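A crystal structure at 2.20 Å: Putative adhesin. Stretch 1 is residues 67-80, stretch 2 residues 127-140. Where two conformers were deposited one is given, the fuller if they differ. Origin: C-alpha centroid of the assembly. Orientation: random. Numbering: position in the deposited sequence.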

# COMPACT_ATOMS: atom_id res chain seq x y z
N MSE A 67 18.54 3.23 -15.68
CA MSE A 67 19.55 3.83 -14.84
C MSE A 67 20.89 3.17 -15.15
O MSE A 67 21.08 1.99 -14.85
CB MSE A 67 19.21 3.71 -13.35
CG MSE A 67 20.20 4.47 -12.47
SE MSE A 67 19.93 4.11 -10.59
CE MSE A 67 18.26 5.14 -10.35
N LYS A 68 21.81 3.94 -15.75
CA LYS A 68 23.14 3.49 -16.08
C LYS A 68 24.02 3.67 -14.86
O LYS A 68 24.09 4.77 -14.31
CB LYS A 68 23.65 4.29 -17.27
CG LYS A 68 25.04 3.91 -17.75
CD LYS A 68 25.47 4.83 -18.92
CE LYS A 68 25.94 6.21 -18.50
NZ LYS A 68 27.29 6.17 -17.88
N LEU A 69 24.66 2.58 -14.40
CA LEU A 69 25.55 2.65 -13.26
C LEU A 69 26.93 2.15 -13.63
O LEU A 69 27.09 0.97 -13.94
CB LEU A 69 25.03 1.88 -12.03
CG LEU A 69 23.78 2.39 -11.33
CD1 LEU A 69 23.24 1.35 -10.34
CD2 LEU A 69 24.06 3.67 -10.57
N ASP A 70 27.93 3.03 -13.54
CA ASP A 70 29.32 2.66 -13.72
C ASP A 70 29.77 2.02 -12.41
O ASP A 70 29.67 2.64 -11.36
CB ASP A 70 30.19 3.87 -14.12
CG ASP A 70 29.95 4.29 -15.54
OD1 ASP A 70 30.25 3.50 -16.46
OD2 ASP A 70 29.41 5.39 -15.74
N LEU A 71 30.17 0.74 -12.46
CA LEU A 71 30.56 -0.01 -11.27
C LEU A 71 31.78 -0.87 -11.52
O LEU A 71 31.98 -1.39 -12.62
CB LEU A 71 29.40 -0.92 -10.79
CG LEU A 71 28.15 -0.24 -10.22
CD1 LEU A 71 27.02 -1.21 -10.07
CD2 LEU A 71 28.45 0.48 -8.90
N LYS A 72 32.58 -1.05 -10.47
CA LYS A 72 33.73 -1.95 -10.46
C LYS A 72 33.19 -3.38 -10.66
O LYS A 72 32.17 -3.72 -10.03
CB LYS A 72 34.48 -1.80 -9.12
CG LYS A 72 35.68 -2.73 -8.95
CD LYS A 72 36.16 -2.79 -7.49
CE LYS A 72 35.41 -3.79 -6.62
NZ LYS A 72 35.62 -3.51 -5.17
N GLN A 73 33.83 -4.19 -11.55
CA GLN A 73 33.42 -5.57 -11.85
C GLN A 73 33.01 -6.30 -10.57
O GLN A 73 33.74 -6.27 -9.58
CB GLN A 73 34.55 -6.33 -12.59
CG GLN A 73 34.11 -7.62 -13.29
CD GLN A 73 35.20 -8.32 -14.07
OE1 GLN A 73 36.14 -7.71 -14.60
NE2 GLN A 73 35.06 -9.63 -14.22
N GLY A 74 31.84 -6.93 -10.59
CA GLY A 74 31.34 -7.67 -9.44
C GLY A 74 29.86 -8.01 -9.46
O GLY A 74 29.13 -7.64 -10.39
N ASN A 75 29.43 -8.73 -8.42
CA ASN A 75 28.03 -9.13 -8.25
C ASN A 75 27.44 -8.19 -7.20
O ASN A 75 27.99 -8.08 -6.11
CB ASN A 75 27.96 -10.62 -7.86
CG ASN A 75 26.58 -11.20 -7.78
OD1 ASN A 75 25.70 -10.96 -8.62
ND2 ASN A 75 26.36 -12.05 -6.80
N TYR A 76 26.37 -7.45 -7.56
CA TYR A 76 25.75 -6.45 -6.67
C TYR A 76 24.30 -6.76 -6.35
O TYR A 76 23.66 -7.47 -7.11
CB TYR A 76 25.81 -5.04 -7.28
CG TYR A 76 27.21 -4.50 -7.41
CD1 TYR A 76 28.01 -4.81 -8.51
CD2 TYR A 76 27.74 -3.65 -6.43
CE1 TYR A 76 29.31 -4.33 -8.62
CE2 TYR A 76 29.03 -3.13 -6.55
CZ TYR A 76 29.81 -3.47 -7.65
OH TYR A 76 31.08 -2.97 -7.80
N HIS A 77 23.80 -6.22 -5.21
CA HIS A 77 22.40 -6.34 -4.80
C HIS A 77 21.83 -4.93 -4.71
O HIS A 77 22.42 -4.07 -4.05
CB HIS A 77 22.22 -7.12 -3.49
CG HIS A 77 20.77 -7.33 -3.15
ND1 HIS A 77 20.00 -8.29 -3.80
CD2 HIS A 77 19.99 -6.67 -2.26
CE1 HIS A 77 18.78 -8.16 -3.31
NE2 HIS A 77 18.73 -7.22 -2.37
N PHE A 78 20.78 -4.68 -5.49
CA PHE A 78 20.14 -3.37 -5.61
C PHE A 78 18.80 -3.33 -4.93
O PHE A 78 18.02 -4.26 -5.09
CB PHE A 78 19.96 -3.02 -7.09
CG PHE A 78 21.25 -2.98 -7.86
CD1 PHE A 78 22.03 -1.83 -7.89
CD2 PHE A 78 21.66 -4.09 -8.59
CE1 PHE A 78 23.22 -1.80 -8.61
CE2 PHE A 78 22.84 -4.05 -9.34
CZ PHE A 78 23.62 -2.90 -9.34
N VAL A 79 18.52 -2.26 -4.20
CA VAL A 79 17.23 -2.08 -3.54
C VAL A 79 16.63 -0.81 -4.06
O VAL A 79 17.30 0.22 -4.05
CB VAL A 79 17.32 -2.13 -1.97
CG1 VAL A 79 15.93 -1.98 -1.35
CG2 VAL A 79 17.96 -3.43 -1.49
N ALA A 80 15.39 -0.87 -4.54
CA ALA A 80 14.67 0.31 -5.04
C ALA A 80 13.49 0.65 -4.17
O ALA A 80 12.76 -0.24 -3.70
CB ALA A 80 14.20 0.11 -6.47
N TYR A 127 6.60 2.21 -2.72
CA TYR A 127 6.94 1.10 -3.61
C TYR A 127 8.28 0.51 -3.24
O TYR A 127 9.13 1.20 -2.68
CB TYR A 127 6.92 1.55 -5.09
CG TYR A 127 5.57 2.09 -5.53
CD1 TYR A 127 5.19 3.40 -5.26
CD2 TYR A 127 4.68 1.28 -6.23
CE1 TYR A 127 3.94 3.89 -5.64
CE2 TYR A 127 3.45 1.79 -6.68
CZ TYR A 127 3.07 3.08 -6.36
OH TYR A 127 1.86 3.59 -6.76
N TRP A 128 8.44 -0.79 -3.47
CA TRP A 128 9.66 -1.51 -3.12
C TRP A 128 9.91 -2.66 -4.07
O TRP A 128 8.98 -3.34 -4.49
CB TRP A 128 9.58 -2.05 -1.67
CG TRP A 128 10.76 -2.87 -1.25
CD1 TRP A 128 11.93 -2.40 -0.72
CD2 TRP A 128 10.92 -4.28 -1.40
NE1 TRP A 128 12.79 -3.44 -0.50
CE2 TRP A 128 12.20 -4.61 -0.90
CE3 TRP A 128 10.10 -5.31 -1.88
CZ2 TRP A 128 12.67 -5.92 -0.86
CZ3 TRP A 128 10.56 -6.61 -1.84
CH2 TRP A 128 11.83 -6.91 -1.33
N GLY A 129 11.19 -2.90 -4.33
CA GLY A 129 11.69 -4.02 -5.11
C GLY A 129 13.18 -4.17 -4.90
O GLY A 129 13.85 -3.23 -4.47
N GLU A 130 13.72 -5.34 -5.24
CA GLU A 130 15.17 -5.60 -5.14
C GLU A 130 15.64 -6.56 -6.25
O GLU A 130 14.82 -7.28 -6.83
CB GLU A 130 15.57 -6.13 -3.75
CG GLU A 130 14.88 -7.43 -3.36
CD GLU A 130 15.32 -8.04 -2.05
OE1 GLU A 130 16.00 -7.35 -1.26
OE2 GLU A 130 15.00 -9.23 -1.81
N LEU A 131 16.95 -6.57 -6.53
CA LEU A 131 17.54 -7.38 -7.56
C LEU A 131 19.04 -7.61 -7.31
O LEU A 131 19.74 -6.69 -6.92
CB LEU A 131 17.33 -6.68 -8.93
CG LEU A 131 17.83 -7.41 -10.19
CD1 LEU A 131 16.85 -8.48 -10.61
CD2 LEU A 131 18.09 -6.43 -11.33
N THR A 132 19.50 -8.86 -7.53
CA THR A 132 20.92 -9.21 -7.49
C THR A 132 21.37 -9.32 -8.94
O THR A 132 20.69 -9.98 -9.74
CB THR A 132 21.21 -10.48 -6.67
OG1 THR A 132 20.71 -10.30 -5.36
CG2 THR A 132 22.68 -10.76 -6.54
N LEU A 133 22.45 -8.62 -9.30
CA LEU A 133 22.88 -8.62 -10.69
C LEU A 133 24.39 -8.39 -10.79
O LEU A 133 24.94 -7.51 -10.12
CB LEU A 133 22.07 -7.55 -11.50
CG LEU A 133 22.47 -7.22 -12.95
CD1 LEU A 133 22.19 -8.40 -13.92
CD2 LEU A 133 21.70 -5.99 -13.42
N ALA A 134 25.05 -9.23 -11.62
CA ALA A 134 26.47 -9.11 -11.88
C ALA A 134 26.67 -8.07 -13.00
O ALA A 134 25.82 -7.95 -13.89
CB ALA A 134 27.08 -10.45 -12.28
N THR A 135 27.75 -7.31 -12.91
CA THR A 135 28.08 -6.28 -13.89
C THR A 135 28.60 -6.92 -15.17
O THR A 135 29.04 -8.07 -15.16
CB THR A 135 29.16 -5.34 -13.34
OG1 THR A 135 30.34 -6.10 -13.05
CG2 THR A 135 28.68 -4.56 -12.13
N ALA A 136 28.58 -6.16 -16.26
CA ALA A 136 29.11 -6.59 -17.53
C ALA A 136 29.78 -5.43 -18.26
O ALA A 136 29.55 -4.27 -17.90
CB ALA A 136 28.01 -7.19 -18.39
N ASP A 137 30.63 -5.75 -19.24
CA ASP A 137 31.20 -4.77 -20.14
C ASP A 137 30.05 -4.19 -20.95
O ASP A 137 29.21 -4.96 -21.43
CB ASP A 137 32.24 -5.41 -21.06
CG ASP A 137 33.58 -5.65 -20.40
OD1 ASP A 137 33.89 -4.97 -19.39
OD2 ASP A 137 34.34 -6.51 -20.91
N LEU A 138 29.96 -2.85 -21.03
CA LEU A 138 28.90 -2.12 -21.73
C LEU A 138 27.51 -2.35 -21.09
O LEU A 138 26.48 -2.31 -21.78
CB LEU A 138 28.87 -2.47 -23.22
CG LEU A 138 28.97 -1.29 -24.17
CD1 LEU A 138 30.16 -0.38 -23.84
CD2 LEU A 138 29.02 -1.77 -25.60
N TYR A 139 27.52 -2.50 -19.74
CA TYR A 139 26.40 -2.60 -18.81
C TYR A 139 25.47 -3.80 -19.02
O TYR A 139 24.81 -3.91 -20.06
CB TYR A 139 25.54 -1.28 -18.78
CG TYR A 139 26.38 -0.01 -18.76
CD1 TYR A 139 26.96 0.44 -17.58
CD2 TYR A 139 26.68 0.66 -19.94
CE1 TYR A 139 27.82 1.55 -17.58
CE2 TYR A 139 27.54 1.76 -19.95
CZ TYR A 139 28.08 2.22 -18.76
OH TYR A 139 28.87 3.33 -18.76
N SER A 140 25.38 -4.67 -17.99
CA SER A 140 24.44 -5.79 -17.98
C SER A 140 23.06 -5.21 -17.75
O SER A 140 22.94 -4.18 -17.09
CB SER A 140 24.77 -6.80 -16.89
OG SER A 140 24.88 -6.16 -15.63

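This contact is an antiparallel strand pairing, extended at one end by a threonine that carries the hydrogen bonding past the strand and by a tyrosine that packs against a lysine and hydrogen-bonds to an aspartate. Strands 75-80 and 127-134 run at 157° to each other, and their hydrogen bonds come in reciprocal pairs at every second residue. Tyr 76 N reaches Leu 133 O at 2.9 Å and Leu 133 N returns to Tyr 76 O at 2.8 Å; Phe 78 repeats the exchange with Leu 131, and Ala 80 with Gly 129, where the return bond from Gly 129 N to Ala 80 O lengthens to 3.2 Å. Between these pairs the CA atoms draw together, to 4.2 Å for His 77 and Thr 132, and CA-H...O contacts fill in.

Alternation then sorts the side chains. On the face bearing Asn 75, His 77 and Val 79, the imidazole works along its edge: His 77 ND1 lies 2.6 Å from Thr 132 OG1, and His 77 NE2 donates to Glu 130 OE1 at 2.9 Å. One ring thus spans two residues of the partner strand that are neighbours on this face. The face bearing Tyr 76, Phe 78, Leu 131 and Leu 133 is mostly apolar, with Phe 78 CE2 4.2 Å from Leu 133 CB.

Beyond the regular pairs, Thr 135 bonds twice to Gly 74: its N donates to Gly 74 O at 2.9 Å, while its OG1 accepts from Gly 74 N at 3.0 Å, a side-chain oxygen taking the acceptor role. Thr 135 CG2, a methyl, sits 3.6 Å from Tyr 76 CE1 and 3.9 Å from Leu 71 CB.

A type II turn from Ala 136 ends at Tyr 139, which makes the last contact. Lys 68 CG lies over the Tyr 139 ring, 3.7 Å from its centroid, while Tyr 139 OH donates to Asp 70 OD1 at 2.7 Å. Lys 68 NZ salt-bridges Asp 70 OD2 at 3.1 Å, joining aliphatic packing to charge pairing.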